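Long-range contact in Thiosulfate:glutathione sulfurtransferase (Saccharomyces cerevisiae, PDB 3D1P), which transfers sulfur from thiosulfate to glutathione, yielding S-sulfanylglutathione, an intermediate of mitochondrial hydrogen sulfide metabolism: residues Y97-K102 / S125-V130. Sequence-based numbering, arbitrary orientation.
Sequences YCASGK and SMNDWV
The Tyr97 ring, at the entry to the active-site loop of the rhodanese fold, meets the selenium of Met126, a selenomethionine, obliquely: SE lies 3.8 Å from Tyr97 CE1, and its line to the ring centroid runs 58° off the normal, a Met-aromatic contact. Asp45 of the neighbouring strand touches both side chains. The Asn127 amide lies against the Ala99 carbonyl, CG 3.1 Å from Ala99 O, with OD1 near Ala99 CB and ND2 near Ser100 CB. The loop carries Cys98, the persulfide-forming cysteine, and ends at Gly101, the N-cap of helix 102-112. Segment 125-130 holds this loop through its backbone: Met126 N donates to Cys98 O (2.9 Å) and Asn127 N to Ala99 O (2.9 Å). Ser125 OG, anti to its own carbonyl carbon (chi1 -70°), accepts the Cys98 N-H at 164° and is also hydrogen-bonded to Tyr122 O. An alanine here would probably leave the Cys98 N-H and Tyr122 O without their shared partner and the loop less firmly fixed. Gly101 CA approaches the same hydroxyl oxygen, and its backbone angles favour glycine. Cys98 CB is directed away from segment 125-130, and Cys98 SG lies 4.3 Å from Ser125 OG.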
loop_
_atom_site.group_PDB
_atom_site.type_symbol
_atom_site.label_atom_id
_atom_site.label_comp_id
_atom_site.label_asym_id
_atom_site.label_seq_id
_atom_site.Cartn_x
_atom_site.Cartn_y
_atom_site.Cartn_z
ATOM N N TYR A 97 -3.034 -1.983 -0.990
ATOM C CA TYR A 97 -4.496 -1.873 -0.854
ATOM C C TYR A 97 -4.958 -0.613 -1.580
ATOM O O TYR A 97 -4.183 0.288 -1.888
ATOM C CB TYR A 97 -4.917 -1.846 0.619
ATOM C CG TYR A 97 -4.232 -0.792 1.439
ATOM C CD1 TYR A 97 -4.788 0.476 1.582
ATOM C CD2 TYR A 97 -3.031 -1.029 2.088
ATOM C CE1 TYR A 97 -4.179 1.446 2.322
ATOM C CE2 TYR A 97 -2.386 -0.062 2.825
ATOM C CZ TYR A 97 -2.964 1.189 2.967
ATOM O OH TYR A 97 -2.332 2.132 3.724
ATOM N N CYS A 98 -6.272 -0.561 -1.776
ATOM C CA CYS A 98 -6.920 0.616 -2.363
ATOM C C CYS A 98 -8.168 0.942 -1.518
ATOM O O CYS A 98 -8.045 1.162 -0.320
ATOM C CB CYS A 98 -7.151 0.445 -3.887
ATOM S SG CYS A 98 -8.148 -0.982 -4.339
ATOM N N ALA A 99 -9.344 1.000 -2.176
ATOM C CA ALA A 99 -10.630 1.214 -1.491
ATOM C C ALA A 99 -11.316 -0.142 -1.305
ATOM O O ALA A 99 -11.514 -0.569 -0.176
ATOM C CB ALA A 99 -11.497 2.189 -2.258
ATOM N N SER A 100 -11.646 -0.822 -2.411
ATOM C CA SER A 100 -12.303 -2.104 -2.327
ATOM C C SER A 100 -11.406 -3.303 -2.631
ATOM O O SER A 100 -11.834 -4.440 -2.450
ATOM C CB SER A 100 -13.555 -2.177 -3.208
ATOM O OG SER A 100 -13.284 -1.937 -4.527
ATOM N N GLY A 101 -10.166 -3.076 -3.076
ATOM C CA GLY A 101 -9.164 -4.100 -3.248
ATOM C C GLY A 101 -8.653 -4.339 -4.653
ATOM O O GLY A 101 -7.565 -4.874 -4.804
ATOM N N LYS A 102 -9.409 -4.014 -5.696
ATOM C CA LYS A 102 -8.988 -4.425 -7.053
ATOM C C LYS A 102 -7.679 -3.771 -7.457
ATOM O O LYS A 102 -6.762 -4.423 -7.985
ATOM C CB LYS A 102 -10.047 -4.131 -8.083
ATOM C CG LYS A 102 -9.645 -4.599 -9.485
ATOM C CD LYS A 102 -10.760 -4.517 -10.480
ATOM C CE LYS A 102 -10.287 -4.658 -11.920
ATOM N NZ LYS A 102 -11.397 -4.898 -12.842
ATOM N N SER A 125 -8.923 -3.464 2.280
ATOM C CA SER A 125 -8.543 -2.153 1.819
ATOM C C SER A 125 -9.187 -1.054 2.677
ATOM O O SER A 125 -9.618 -1.293 3.797
ATOM C CB SER A 125 -8.796 -2.028 0.315
ATOM O OG SER A 125 -7.865 -2.837 -0.423
HETATM N N MSE A 126 -9.177 0.194 2.171
HETATM C CA MSE A 126 -9.652 1.282 3.027
HETATM C C MSE A 126 -11.133 1.193 3.322
HETATM O O MSE A 126 -11.586 1.709 4.351
HETATM C CB MSE A 126 -9.247 2.641 2.452
HETATM C CG MSE A 126 -7.765 2.909 2.530
HETATM SE SE MSE A 126 -7.054 2.954 4.333
HETATM C CE MSE A 126 -8.038 4.486 4.957
ATOM N N ASN A 127 -11.928 0.514 2.478
ATOM C CA ASN A 127 -13.325 0.320 2.825
ATOM C C ASN A 127 -13.414 -0.501 4.106
ATOM O O ASN A 127 -14.211 -0.201 4.996
ATOM C CB ASN A 127 -14.087 -0.396 1.698
ATOM C CG ASN A 127 -14.321 0.469 0.495
ATOM O OD1 ASN A 127 -13.877 1.614 0.388
ATOM N ND2 ASN A 127 -15.028 -0.130 -0.496
ATOM N N ASP A 128 -12.611 -1.562 4.190
ATOM C CA ASP A 128 -12.565 -2.386 5.383
ATOM C C ASP A 128 -12.066 -1.589 6.587
ATOM O O ASP A 128 -12.631 -1.666 7.694
ATOM C CB ASP A 128 -11.694 -3.597 5.104
ATOM C CG ASP A 128 -11.539 -4.533 6.293
ATOM O OD1 ASP A 128 -12.218 -5.588 6.299
ATOM O OD2 ASP A 128 -10.721 -4.215 7.178
ATOM N N TRP A 129 -11.020 -0.804 6.383
ATOM C CA TRP A 129 -10.429 -0.036 7.465
ATOM C C TRP A 129 -11.479 0.886 8.082
ATOM O O TRP A 129 -11.705 0.896 9.305
ATOM C CB TRP A 129 -9.231 0.749 6.933
ATOM C CG TRP A 129 -8.454 1.501 7.980
ATOM C CD1 TRP A 129 -8.445 2.844 8.169
ATOM C CD2 TRP A 129 -7.487 0.951 8.908
ATOM N NE1 TRP A 129 -7.547 3.180 9.160
ATOM C CE2 TRP A 129 -6.952 2.036 9.627
ATOM C CE3 TRP A 129 -7.011 -0.344 9.182
ATOM C CZ2 TRP A 129 -5.987 1.857 10.633
ATOM C CZ3 TRP A 129 -6.081 -0.523 10.176
ATOM C CH2 TRP A 129 -5.576 0.584 10.886
ATOM N N VAL A 130 -12.146 1.671 7.234
ATOM C CA VAL A 130 -13.144 2.613 7.714
ATOM C C VAL A 130 -14.373 1.876 8.247
ATOM O O VAL A 130 -14.963 2.288 9.262
ATOM C CB VAL A 130 -13.495 3.615 6.619
ATOM C CG1 VAL A 130 -14.710 4.484 6.980
ATOM C CG2 VAL A 130 -12.276 4.470 6.323
#